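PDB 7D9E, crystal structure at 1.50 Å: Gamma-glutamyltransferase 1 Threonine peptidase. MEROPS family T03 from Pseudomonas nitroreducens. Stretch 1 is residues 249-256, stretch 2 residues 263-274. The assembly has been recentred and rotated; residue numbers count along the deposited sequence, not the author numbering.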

ATOM      1  N   TRP A 249     -10.126   8.820  11.164  1.00 21.85           N
ATOM      2  CA  TRP A 249      -9.679   9.968  10.394  1.00 22.02           C
ATOM      3  C   TRP A 249      -8.461  10.557  11.096  1.00 20.25           C
ATOM      4  O   TRP A 249      -8.442  10.689  12.324  1.00 24.15           O
ATOM      5  CB  TRP A 249     -10.789  11.012  10.327  1.00 22.26           C
ATOM      6  CG  TRP A 249     -12.012  10.569   9.555  1.00 23.22           C
ATOM      7  CD1 TRP A 249     -13.188  10.078  10.073  1.00 24.95           C
ATOM      8  CD2 TRP A 249     -12.165  10.544   8.129  1.00 22.25           C
ATOM      9  NE1 TRP A 249     -14.063   9.779   9.055  1.00 26.24           N
ATOM     10  CE2 TRP A 249     -13.454  10.041   7.853  1.00 25.92           C
ATOM     11  CE3 TRP A 249     -11.340  10.908   7.059  1.00 24.10           C
ATOM     12  CZ2 TRP A 249     -13.937   9.897   6.548  1.00 24.76           C
ATOM     13  CZ3 TRP A 249     -11.818  10.747   5.770  1.00 24.51           C
ATOM     14  CH2 TRP A 249     -13.109  10.253   5.527  1.00 24.07           C
ATOM     15  N   ARG A 250      -7.426  10.879  10.319  1.00 21.51           N
ATOM     16  CA  ARG A 250      -6.215  11.485  10.851  1.00 21.83           C
ATOM     17  C   ARG A 250      -5.819  12.665   9.981  1.00 22.36           C
ATOM     18  O   ARG A 250      -6.200  12.752   8.808  1.00 21.73           O
ATOM     19  CB  ARG A 250      -5.043  10.486  10.872  1.00 21.57           C
ATOM     20  CG  ARG A 250      -5.382   9.112  11.476  1.00 21.41           C
ATOM     21  CD  ARG A 250      -4.146   8.259  11.509  1.00 22.71           C
ATOM     22  NE  ARG A 250      -4.303   6.930  12.115  1.00 21.35           N
ATOM     23  CZ  ARG A 250      -4.230   6.662  13.413  1.00 21.42           C
ATOM     24  NH1 ARG A 250      -4.008   7.620  14.295  1.00 24.56           N
ATOM     25  NH2 ARG A 250      -4.362   5.405  13.816  1.00 22.32           N
ATOM     26  N   GLU A 251      -5.008  13.550  10.541  1.00 23.41           N
ATOM     27  CA  GLU A 251      -4.414  14.594   9.708  1.00 22.30           C
ATOM     28  C   GLU A 251      -3.380  13.981   8.768  1.00 22.92           C
ATOM     29  O   GLU A 251      -2.509  13.227   9.211  1.00 23.43           O
ATOM     30  CB  GLU A 251      -3.783  15.689  10.561  1.00 27.04           C
ATOM     31  CG  GLU A 251      -4.828  16.495  11.334  1.00 32.02           C
ATOM     32  CD  GLU A 251      -5.746  17.281  10.410  1.00 46.85           C
ATOM     33  OE1 GLU A 251      -5.251  17.895   9.442  1.00 49.33           O
ATOM     34  OE2 GLU A 251      -6.971  17.233  10.634  1.00 51.55           O
ATOM     35  N   PRO A 252      -3.461  14.240   7.468  1.00 23.44           N
ATOM     36  CA  PRO A 252      -2.451  13.680   6.566  1.00 22.29           C
ATOM     37  C   PRO A 252      -1.100  14.312   6.815  1.00 20.31           C
ATOM     38  O   PRO A 252      -1.003  15.434   7.321  1.00 23.67           O
ATOM     39  CB  PRO A 252      -2.988  13.998   5.161  1.00 26.89           C
ATOM     40  CG  PRO A 252      -3.911  15.138   5.356  1.00 27.15           C
ATOM     41  CD  PRO A 252      -4.522  14.962   6.741  1.00 25.70           C
ATOM     42  N   MET A 253      -0.053  13.553   6.494  1.00 21.15           N
ATOM     43  CA  MET A 253       1.293  14.114   6.449  1.00 21.29           C
ATOM     44  C   MET A 253       1.350  15.143   5.326  1.00 23.55           C
ATOM     45  O   MET A 253       0.886  14.875   4.218  1.00 21.62           O
ATOM     46  CB  MET A 253       2.315  13.011   6.180  1.00 20.84           C
ATOM     47  CG  MET A 253       3.699  13.536   5.854  1.00 28.24           C
ATOM     48  SD  MET A 253       4.523  14.358   7.230  1.00 41.20           S
ATOM     49  CE  MET A 253       4.332  13.036   8.421  1.00 29.69           C
ATOM     50  N   ARG A 254       1.888  16.329   5.621  1.00 20.91           N
ATOM     51  CA  ARG A 254       2.070  17.386   4.633  1.00 23.04           C
ATOM     52  C   ARG A 254       3.550  17.683   4.460  1.00 22.91           C
ATOM     53  O   ARG A 254       4.251  17.966   5.436  1.00 24.29           O
ATOM     54  CB  ARG A 254       1.342  18.656   5.075  1.00 24.41           C
ATOM     55  CG  ARG A 254       1.645  19.857   4.197  1.00 27.15           C
ATOM     56  CD  ARG A 254       0.995  21.147   4.667  1.00 30.13           C
ATOM     57  NE  ARG A 254       1.488  22.248   3.860  1.00 30.67           N
ATOM     58  CZ  ARG A 254       0.794  23.337   3.539  1.00 35.13           C
ATOM     59  NH1 ARG A 254      -0.457  23.491   3.955  1.00 42.92           N
ATOM     60  NH2 ARG A 254       1.359  24.275   2.787  1.00 38.45           N
ATOM     61  N   ILE A 255       3.997  17.683   3.206  1.00 21.40           N
ATOM     62  CA  ILE A 255       5.382  17.919   2.823  1.00 19.81           C
ATOM     63  C   ILE A 255       5.382  18.988   1.731  1.00 22.77           C
ATOM     64  O   ILE A 255       4.741  18.822   0.688  1.00 24.09           O
ATOM     65  CB  ILE A 255       6.031  16.613   2.320  1.00 19.77           C
ATOM     66  CG1 ILE A 255       5.986  15.540   3.412  1.00 24.71           C
ATOM     67  CG2 ILE A 255       7.477  16.871   1.814  1.00 22.13           C
ATOM     68  CD1 ILE A 255       6.050  14.138   2.858  1.00 23.26           C
ATOM     69  N   ASP A 256       6.108  20.075   1.959  1.00 22.72           N
ATOM     70  CA  ASP A 256       6.180  21.162   0.997  1.00 25.41           C
ATOM     71  C   ASP A 256       7.561  21.227   0.364  1.00 22.65           C
ATOM     72  O   ASP A 256       8.572  21.173   1.067  1.00 26.68           O
ATOM     73  CB  ASP A 256       5.890  22.480   1.712  1.00 26.95           C
ATOM     74  CG  ASP A 256       4.421  22.644   2.056  1.00 32.25           C
ATOM     75  OD1 ASP A 256       3.663  23.161   1.215  1.00 45.62           O
ATOM     76  OD2 ASP A 256       4.028  22.235   3.160  1.00 46.14           O
ATOM     77  N   TYR A 263       0.459  15.565   0.123  1.00 19.42           N
ATOM     78  CA  TYR A 263      -0.294  14.989   1.220  1.00 19.43           C
ATOM     79  C   TYR A 263      -0.188  13.483   1.103  1.00 16.89           C
ATOM     80  O   TYR A 263      -0.424  12.912   0.027  1.00 18.93           O
ATOM     81  CB  TYR A 263      -1.757  15.386   1.113  1.00 18.86           C
ATOM     82  CG  TYR A 263      -1.967  16.847   1.341  1.00 20.55           C
ATOM     83  CD1 TYR A 263      -1.828  17.411   2.608  1.00 20.72           C
ATOM     84  CD2 TYR A 263      -2.286  17.689   0.286  1.00 21.89           C
ATOM     85  CE1 TYR A 263      -2.028  18.759   2.816  1.00 22.32           C
ATOM     86  CE2 TYR A 263      -2.472  19.044   0.479  1.00 23.74           C
ATOM     87  CZ  TYR A 263      -2.342  19.580   1.742  1.00 23.83           C
ATOM     88  OH  TYR A 263      -2.541  20.932   1.936  1.00 26.73           O
ATOM     89  N   THR A 264       0.204  12.835   2.196  1.00 18.24           N
ATOM     90  CA  THR A 264       0.427  11.388   2.156  1.00 17.05           C
ATOM     91  C   THR A 264       0.131  10.800   3.526  1.00 18.27           C
ATOM     92  O   THR A 264      -0.352  11.486   4.427  1.00 20.30           O
ATOM     93  CB  THR A 264       1.845  11.088   1.628  1.00 18.89           C
ATOM     94  OG1 THR A 264       1.989   9.682   1.353  1.00 20.47           O
ATOM     95  CG2 THR A 264       2.913  11.545   2.590  1.00 21.88           C
ATOM     96  N   ALA A 265       0.417   9.510   3.657  1.00 18.37           N
ATOM     97  CA  ALA A 265      -0.051   8.758   4.812  1.00 16.72           C
ATOM     98  C   ALA A 265       0.794   9.057   6.037  1.00 19.54           C
ATOM     99  O   ALA A 265       2.012   8.887   5.993  1.00 19.50           O
ATOM    100  CB  ALA A 265       0.031   7.264   4.495  1.00 20.13           C
ATOM    101  N   PRO A 266       0.179   9.470   7.148  1.00 17.21           N
ATOM    102  CA  PRO A 266       0.890   9.595   8.423  1.00 18.44           C
ATOM    103  C   PRO A 266       0.919   8.233   9.115  1.00 18.15           C
ATOM    104  O   PRO A 266       0.431   7.232   8.594  1.00 18.20           O
ATOM    105  CB  PRO A 266       0.001  10.572   9.171  1.00 20.24           C
ATOM    106  CG  PRO A 266      -1.410  10.137   8.738  1.00 19.00           C
ATOM    107  CD  PRO A 266      -1.265   9.764   7.291  1.00 17.38           C
ATOM    108  N   LEU A 267       1.510   8.212  10.308  1.00 19.09           N
ATOM    109  CA  LEU A 267       1.488   7.005  11.112  1.00 19.72           C
ATOM    110  C   LEU A 267       0.047   6.530  11.267  1.00 18.32           C
ATOM    111  O   LEU A 267      -0.858   7.350  11.453  1.00 19.00           O
ATOM    112  CB  LEU A 267       2.099   7.290  12.483  1.00 20.85           C
ATOM    113  CG  LEU A 267       3.615   7.465  12.505  1.00 22.78           C
ATOM    114  CD1 LEU A 267       4.047   7.896  13.889  1.00 27.38           C
ATOM    115  CD2 LEU A 267       4.326   6.181  12.110  1.00 25.18           C
ATOM    116  N   PRO A 268      -0.207   5.217  11.211  1.00 17.91           N
ATOM    117  CA  PRO A 268       0.729   4.093  11.249  1.00 18.63           C
ATOM    118  C   PRO A 268       1.420   3.718   9.943  1.00 18.44           C
ATOM    119  O   PRO A 268       2.064   2.666   9.903  1.00 19.45           O
ATOM    120  CB  PRO A 268      -0.168   2.944  11.721  1.00 18.68           C
ATOM    121  CG  PRO A 268      -1.462   3.250  11.085  1.00 18.42           C
ATOM    122  CD  PRO A 268      -1.611   4.750  11.229  1.00 20.54           C
ATOM    123  N   SER A 269       1.318   4.543   8.908  1.00 17.04           N
ATOM    124  CA  SER A 269       2.229   4.418   7.782  1.00 17.46           C
ATOM    125  C   SER A 269       3.556   5.070   8.116  1.00 20.03           C
ATOM    126  O   SER A 269       3.602   6.181   8.662  1.00 19.80           O
ATOM    127  CB  SER A 269       1.679   5.052   6.512  1.00 20.11           C
ATOM    128  OG  SER A 269       2.612   4.765   5.462  1.00 19.77           O
ATOM    129  N   SER A 270       4.638   4.385   7.764  1.00 16.87           N
ATOM    130  CA  SER A 270       5.978   4.943   7.786  1.00 16.26           C
ATOM    131  C   SER A 270       6.266   5.784   6.546  1.00 18.37           C
ATOM    132  O   SER A 270       7.294   6.463   6.517  1.00 18.13           O
ATOM    133  CB  SER A 270       7.000   3.802   7.869  1.00 19.72           C
ATOM    134  OG  SER A 270       6.963   2.966   6.708  1.00 18.24           O
ATOM    135  N   GLY A 271       5.359   5.793   5.566  1.00 16.95           N
ATOM    136  CA  GLY A 271       5.663   6.432   4.296  1.00 17.33           C
ATOM    137  C   GLY A 271       5.684   7.945   4.364  1.00 18.68           C
ATOM    138  O   GLY A 271       6.458   8.595   3.643  1.00 20.66           O
ATOM    139  N   GLY A 272       4.845   8.537   5.203  1.00 19.15           N
ATOM    140  CA  GLY A 272       4.849   9.994   5.307  1.00 21.55           C
ATOM    141  C   GLY A 272       6.163  10.523   5.845  1.00 21.19           C
ATOM    142  O   GLY A 272       6.758  11.458   5.275  1.00 21.73           O
ATOM    143  N   ILE A 273       6.607   9.967   6.976  1.00 20.03           N
ATOM    144  CA  ILE A 273       7.886  10.346   7.553  1.00 18.43           C
ATOM    145  C   ILE A 273       9.011  10.037   6.579  1.00 17.15           C
ATOM    146  O   ILE A 273       9.902  10.874   6.357  1.00 20.23           O
ATOM    147  CB  ILE A 273       8.075   9.667   8.922  1.00 19.72           C
ATOM    148  CG1 ILE A 273       7.068  10.264   9.914  1.00 24.67           C
ATOM    149  CG2 ILE A 273       9.512   9.809   9.424  1.00 22.81           C
ATOM    150  CD1 ILE A 273       6.936   9.477  11.192  1.00 30.71           C
ATOM    151  N   ALA A 274       8.979   8.847   5.970  1.00 16.69           N
ATOM    152  CA  ALA A 274      10.007   8.502   4.995  1.00 16.60           C
ATOM    153  C   ALA A 274      10.058   9.512   3.857  1.00 19.35           C
ATOM    154  O   ALA A 274      11.139   9.986   3.499  1.00 19.36           O
ATOM    155  CB  ALA A 274       9.788   7.095   4.452  1.00 18.81           C
TER
HETATM  156  O   HOH W   1      -3.431  22.025   4.241  1.00 36.11           O

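A short antiparallel ladder often sets the register between two segments of chain, while the residues around it extend the contact. The pairing of residues 249-256 with 263-274 in this gamma-glutamyltransferase is a compact example. The two stretches bury 581 Å² between them, counting both sides, yet only two direct hydrogen bonds link them, and both belong to one pair of residues. M253 N donates to T264 O at 2.9 Å, and T264 N donates to M253 O at 3.0 Å, the reciprocal pattern of an antiparallel hydrogen-bonded pair. The neighbouring pair, R254 and Y263, is non-hydrogen-bonded; there the strands are in touch through a CA-H...O contact, with Y263 CA 3.2 Å from M253 O, so that this carbonyl meets both T264 N and Y263 CA.

M253 has the largest share of the surface covered. Its side chain leaves the sheet on the same face as that of T264, and the two meet at M253 CG and T264 CG2, 3.9 Å apart. With chi1 at t and chi2 and chi3 both at p, the unbranched chain folds along its way to the helix of the second stretch: M253 CG lies 3.7 Å from G272 O, and M253 CE reaches I273 CG1 at 4.2 Å. A flexible, apolar thioether suits such a winding path. Glycine suits the other side of it, because an ideal CB on G272 would stand 2.9 Å from M253 CB and 2.3 Å from A265 O, a clash with each. I255 joins the same region, its CD1 lying 4.1 Å from T264 CG2 and 3.7 Å from G272 O.

Y263, second in covered area, occupies the other face of the sheet together with R254. Its ring lies beside P252, with P252 CG 4.1 Å from Y263 CD1, an apolar contact between two rings. The phenol group meanwhile extends to a water that lies 2.7 Å from Y263 OH and 3.3 Å from R254 NH1, the latter bond weak. The water thus links two side chains whose own closest atoms, R254 NH1 and Y263 OH, are 3.9 Å apart. R254 is extended, with chi1 to chi3 all t, and forms a salt bridge within its own strand, R254 NE to D256 OD2 at 2.6 Å, with a second hydrogen bond from R254 NH2 to D256 OD1 at 3.0 Å.

Beyond the ladder, P266 carries the contact toward the start of the first stretch. Its CA-to-CB bond points toward that stretch, and P266 CG lies 3.3 Å from E251 O and P266 CB 4.5 Å from M253 CB. R250 extends the packing further: R250 CD approaches L267 O at 3.4 Å, this carbonyl lying over one face of the guanidinium, while R250 NE is 3.6 Å from P268 CD. The guanidinium finds its hydrogen bonds elsewhere in the structure, leaving packing as its part here.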